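Local coordinates for putative chromatin binding protein (Chaetomium thermophilum, PDB 6QP0) that probably binds and hydrolyses ATP in its P-loop NTPase domain, as part of Kti12, a tRNA-dependent ATPase essential for tRNA modification by Elongator, at residues P3-K15 against T151-A165. Sequence-based numbering, arbitrary orientation.
With ADP (adenosine-5'-diphosphate), chain B; AF3 (aluminum fluoride), chain C.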
# COMPACT_ATOMS: atom_id res chain seq x y z
N PRO A 3 -6.98 8.86 10.03
CA PRO A 3 -7.27 7.53 9.50
C PRO A 3 -6.14 6.95 8.66
O PRO A 3 -5.39 7.70 8.03
CB PRO A 3 -8.51 7.76 8.63
CG PRO A 3 -9.22 8.89 9.31
CD PRO A 3 -8.14 9.77 9.91
N LEU A 4 -6.03 5.63 8.64
CA LEU A 4 -5.02 4.92 7.88
C LEU A 4 -5.69 4.06 6.82
O LEU A 4 -6.67 3.36 7.12
CB LEU A 4 -4.14 4.06 8.79
CG LEU A 4 -3.03 3.27 8.09
CD1 LEU A 4 -2.01 4.21 7.46
CD2 LEU A 4 -2.35 2.32 9.06
N ILE A 5 -5.18 4.11 5.60
CA ILE A 5 -5.67 3.31 4.49
C ILE A 5 -4.49 2.49 3.98
O ILE A 5 -3.58 3.04 3.33
CB ILE A 5 -6.27 4.17 3.38
CG1 ILE A 5 -7.49 4.93 3.90
CG2 ILE A 5 -6.66 3.30 2.19
CD1 ILE A 5 -7.94 6.06 3.00
N VAL A 6 -4.49 1.20 4.27
CA VAL A 6 -3.40 0.31 3.89
C VAL A 6 -3.67 -0.19 2.48
O VAL A 6 -4.58 -1.00 2.26
CB VAL A 6 -3.24 -0.85 4.87
CG1 VAL A 6 -1.99 -1.66 4.53
CG2 VAL A 6 -3.18 -0.33 6.30
N VAL A 7 -2.90 0.29 1.51
CA VAL A 7 -2.92 -0.26 0.17
C VAL A 7 -2.09 -1.54 0.16
O VAL A 7 -1.10 -1.66 0.89
CB VAL A 7 -2.41 0.76 -0.86
CG1 VAL A 7 -2.31 0.13 -2.24
CG2 VAL A 7 -3.31 1.98 -0.88
N THR A 8 -2.49 -2.50 -0.67
CA THR A 8 -1.79 -3.77 -0.74
C THR A 8 -2.03 -4.39 -2.10
O THR A 8 -3.07 -4.18 -2.72
CB THR A 8 -2.24 -4.72 0.37
OG1 THR A 8 -1.55 -5.97 0.24
CG2 THR A 8 -3.74 -4.97 0.30
N GLY A 9 -1.05 -5.16 -2.55
CA GLY A 9 -1.15 -5.80 -3.85
C GLY A 9 0.18 -6.41 -4.24
O GLY A 9 1.18 -6.31 -3.52
N LEU A 10 0.16 -7.06 -5.39
CA LEU A 10 1.36 -7.69 -5.93
C LEU A 10 2.30 -6.63 -6.49
O LEU A 10 1.92 -5.47 -6.68
CB LEU A 10 0.97 -8.69 -7.02
CG LEU A 10 0.21 -9.93 -6.55
CD1 LEU A 10 -0.14 -10.80 -7.75
CD2 LEU A 10 1.04 -10.72 -5.55
N PRO A 11 3.54 -7.00 -6.76
CA PRO A 11 4.45 -6.08 -7.46
C PRO A 11 3.87 -5.70 -8.82
O PRO A 11 3.43 -6.56 -9.59
CB PRO A 11 5.74 -6.89 -7.60
CG PRO A 11 5.66 -7.93 -6.53
CD PRO A 11 4.21 -8.26 -6.38
N SER A 12 3.87 -4.40 -9.11
CA SER A 12 3.39 -3.88 -10.39
C SER A 12 1.93 -4.25 -10.63
O SER A 12 1.53 -4.58 -11.74
CB SER A 12 4.28 -4.36 -11.54
OG SER A 12 5.40 -5.09 -11.07
N SER A 13 1.13 -4.19 -9.57
CA SER A 13 -0.29 -4.51 -9.64
C SER A 13 -1.18 -3.28 -9.73
O SER A 13 -2.40 -3.42 -9.82
CB SER A 13 -0.70 -5.36 -8.43
OG SER A 13 -0.48 -4.66 -7.22
N GLY A 14 -0.60 -2.08 -9.70
CA GLY A 14 -1.36 -0.86 -9.78
C GLY A 14 -1.58 -0.13 -8.47
O GLY A 14 -2.48 0.71 -8.40
N LYS A 15 -0.79 -0.43 -7.44
CA LYS A 15 -0.94 0.26 -6.16
C LYS A 15 -0.78 1.76 -6.32
O LYS A 15 -1.67 2.54 -5.94
CB LYS A 15 0.08 -0.29 -5.16
CG LYS A 15 -0.15 -1.73 -4.75
CD LYS A 15 0.94 -2.22 -3.81
CE LYS A 15 1.99 -3.05 -4.54
NZ LYS A 15 2.60 -2.32 -5.68
N THR A 151 -7.60 6.08 15.63
CA THR A 151 -8.17 6.41 14.33
C THR A 151 -8.46 5.13 13.57
O THR A 151 -7.79 4.11 13.78
CB THR A 151 -7.21 7.30 13.51
OG1 THR A 151 -7.88 7.77 12.34
CG2 THR A 151 -5.96 6.52 13.11
N PRO A 152 -9.46 5.13 12.68
CA PRO A 152 -9.81 3.90 11.97
C PRO A 152 -8.75 3.49 10.96
O PRO A 152 -7.96 4.31 10.48
CB PRO A 152 -11.13 4.25 11.27
CG PRO A 152 -11.60 5.53 11.89
CD PRO A 152 -10.36 6.24 12.33
N SER A 153 -8.75 2.20 10.64
CA SER A 153 -7.87 1.65 9.63
C SER A 153 -8.66 0.73 8.70
O SER A 153 -9.68 0.16 9.09
CB SER A 153 -6.71 0.86 10.25
OG SER A 153 -7.19 -0.14 11.13
N CYS A 154 -8.17 0.60 7.47
CA CYS A 154 -8.78 -0.30 6.50
C CYS A 154 -7.70 -0.78 5.54
O CYS A 154 -6.56 -0.31 5.57
CB CYS A 154 -9.93 0.37 5.74
SG CYS A 154 -9.42 1.64 4.54
N VAL A 155 -8.07 -1.73 4.69
CA VAL A 155 -7.17 -2.31 3.71
C VAL A 155 -7.80 -2.16 2.33
O VAL A 155 -9.00 -2.39 2.16
CB VAL A 155 -6.87 -3.79 4.01
CG1 VAL A 155 -5.94 -4.37 2.96
CG2 VAL A 155 -6.27 -3.94 5.41
N LEU A 156 -6.98 -1.77 1.35
CA LEU A 156 -7.43 -1.57 -0.03
C LEU A 156 -6.53 -2.39 -0.94
O LEU A 156 -5.39 -2.00 -1.21
CB LEU A 156 -7.41 -0.09 -0.40
CG LEU A 156 -7.56 0.21 -1.89
CD1 LEU A 156 -8.85 -0.40 -2.44
CD2 LEU A 156 -7.54 1.71 -2.13
N GLN A 157 -7.03 -3.52 -1.42
CA GLN A 157 -6.27 -4.39 -2.31
C GLN A 157 -6.47 -3.97 -3.76
O GLN A 157 -7.55 -3.53 -4.16
CB GLN A 157 -6.68 -5.85 -2.13
CG GLN A 157 -5.78 -6.83 -2.86
CD GLN A 157 -6.10 -8.27 -2.52
OE1 GLN A 157 -7.14 -8.56 -1.93
NE2 GLN A 157 -5.21 -9.18 -2.89
N VAL A 158 -5.41 -4.10 -4.55
CA VAL A 158 -5.40 -3.69 -5.94
C VAL A 158 -4.75 -4.79 -6.76
O VAL A 158 -3.88 -5.52 -6.27
CB VAL A 158 -4.67 -2.35 -6.14
CG1 VAL A 158 -4.54 -2.01 -7.62
CG2 VAL A 158 -5.39 -1.23 -5.40
N GLY A 159 -5.17 -4.91 -8.01
CA GLY A 159 -4.57 -5.89 -8.89
C GLY A 159 -5.42 -6.21 -10.10
O GLY A 159 -6.62 -6.46 -9.98
N GLY A 160 -4.80 -6.20 -11.28
CA GLY A 160 -5.43 -6.69 -12.48
C GLY A 160 -5.14 -8.14 -12.78
O GLY A 160 -5.69 -8.69 -13.74
N GLY A 161 -4.28 -8.77 -11.99
CA GLY A 161 -3.94 -10.16 -12.16
C GLY A 161 -2.45 -10.41 -12.14
O GLY A 161 -1.66 -9.50 -12.41
N VAL A 162 -2.05 -11.64 -11.80
CA VAL A 162 -0.64 -11.99 -11.82
C VAL A 162 -0.07 -11.85 -13.22
O VAL A 162 1.11 -11.49 -13.39
CB VAL A 162 -0.44 -13.42 -11.28
CG1 VAL A 162 1.04 -13.79 -11.26
CG2 VAL A 162 -1.04 -13.56 -9.89
N GLU A 163 -0.88 -12.11 -14.25
CA GLU A 163 -0.40 -12.05 -15.62
C GLU A 163 -0.23 -10.60 -16.07
O GLU A 163 0.82 -10.23 -16.62
CB GLU A 163 -1.35 -12.80 -16.55
N LYS A 164 -1.25 -9.77 -15.86
CA LYS A 164 -1.14 -8.37 -16.23
C LYS A 164 -0.07 -7.67 -15.40
O LYS A 164 0.57 -6.73 -15.88
CB LYS A 164 -2.49 -7.66 -16.06
CG LYS A 164 -3.54 -8.10 -17.07
N ALA A 165 0.14 -8.11 -14.16
CA ALA A 165 1.20 -7.54 -13.34
C ALA A 165 2.57 -7.98 -13.85
O ALA A 165 3.50 -7.17 -13.94
CB ALA A 165 1.02 -7.95 -11.88
PB ADP B . 2.86 -0.49 -8.64
O1B ADP B . 3.44 0.84 -8.22
O2B ADP B . 3.94 -1.53 -8.68
O3B ADP B . 1.80 -0.92 -7.65
PA ADP B . 1.73 1.03 -10.88
O1A ADP B . 2.94 1.93 -11.03
O2A ADP B . 0.67 1.72 -10.06
O3A ADP B . 2.19 -0.38 -10.15
O5' ADP B . 1.15 0.65 -12.39
C5' ADP B . 1.89 -0.27 -13.17
C4' ADP B . 1.62 -0.10 -14.52
O4' ADP B . 0.29 -0.72 -14.87
C3' ADP B . 1.47 1.46 -14.89
O3' ADP B . 2.03 1.72 -16.26
C2' ADP B . 0.26 1.69 -14.87
O2' ADP B . -0.07 2.68 -15.93
C1' ADP B . -0.52 0.25 -15.18
N9 ADP B . -1.68 0.18 -14.35
C8 ADP B . -1.84 0.12 -13.03
N7 ADP B . -3.16 0.07 -12.80
C5 ADP B . -3.79 0.08 -13.99
C6 ADP B . -5.13 0.04 -14.32
N6 ADP B . -6.52 -0.02 -13.90
N1 ADP B . -5.50 0.07 -15.58
C2 ADP B . -4.57 0.15 -16.56
N3 ADP B . -3.25 0.19 -16.25
C4 ADP B . -2.87 0.15 -14.95
AL AF3 C . 5.64 -0.68 -7.57
F1 AF3 C . 5.04 0.61 -6.63
F2 AF3 C . 6.29 -0.37 -9.12
F3 AF3 C . 5.16 -2.28 -7.21
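Val158 meets the P-loop through its CG1 methyl, which lies 3.4 Å from Ser13 O and 3.5 Å from Gly14 O; turned anti to its own backbone N (chi1 174°), this branch is directed at the two carbonyl oxygens of the loop that wraps the ADP phosphates. Farther along the loop, the CB of Ala165 rests 3.4 Å from Ser12 O, and Leu10 CD1 touches Val162 CG2 at 3.6 Å, so the start of helix 162-174 packs against the turn Leu10-Ser13. Ser13 OG ties this type II turn together by donating to Leu10 O (2.6 Å).

Lys15 bends at chi3 (-100°) and chi4 to bring NZ within 2.5 Å of ADP O3B and 3.0 Å of AF3 F3, while Ser12 N gives a nearly straight bond to the same fluorine. An alanine at Lys15 removes the amine that bridges O3B and F3, and would probably leave the fluoride group less firmly held against the ADP beta-phosphate.

The loop is carried by strand 4-9, which runs parallel to strand 153-158 and is joined to it by six backbone hydrogen bonds, from Leu4 N to Pro152 O through Val158 N to Thr8 O. Ile5 packs on Cys154 SG along one face; on the other, Thr8 CG2 meets Val155 CG1 at 3.5 Å, and Thr8 OG1 bonds to Tyr215.

Strand 4-9 is central in the five-stranded parallel sheet, flanked by strands 125-130 and 153-158; strand 228-231 lies beyond the latter, and helix 136-148 packs over the Val6 and Ser153 face.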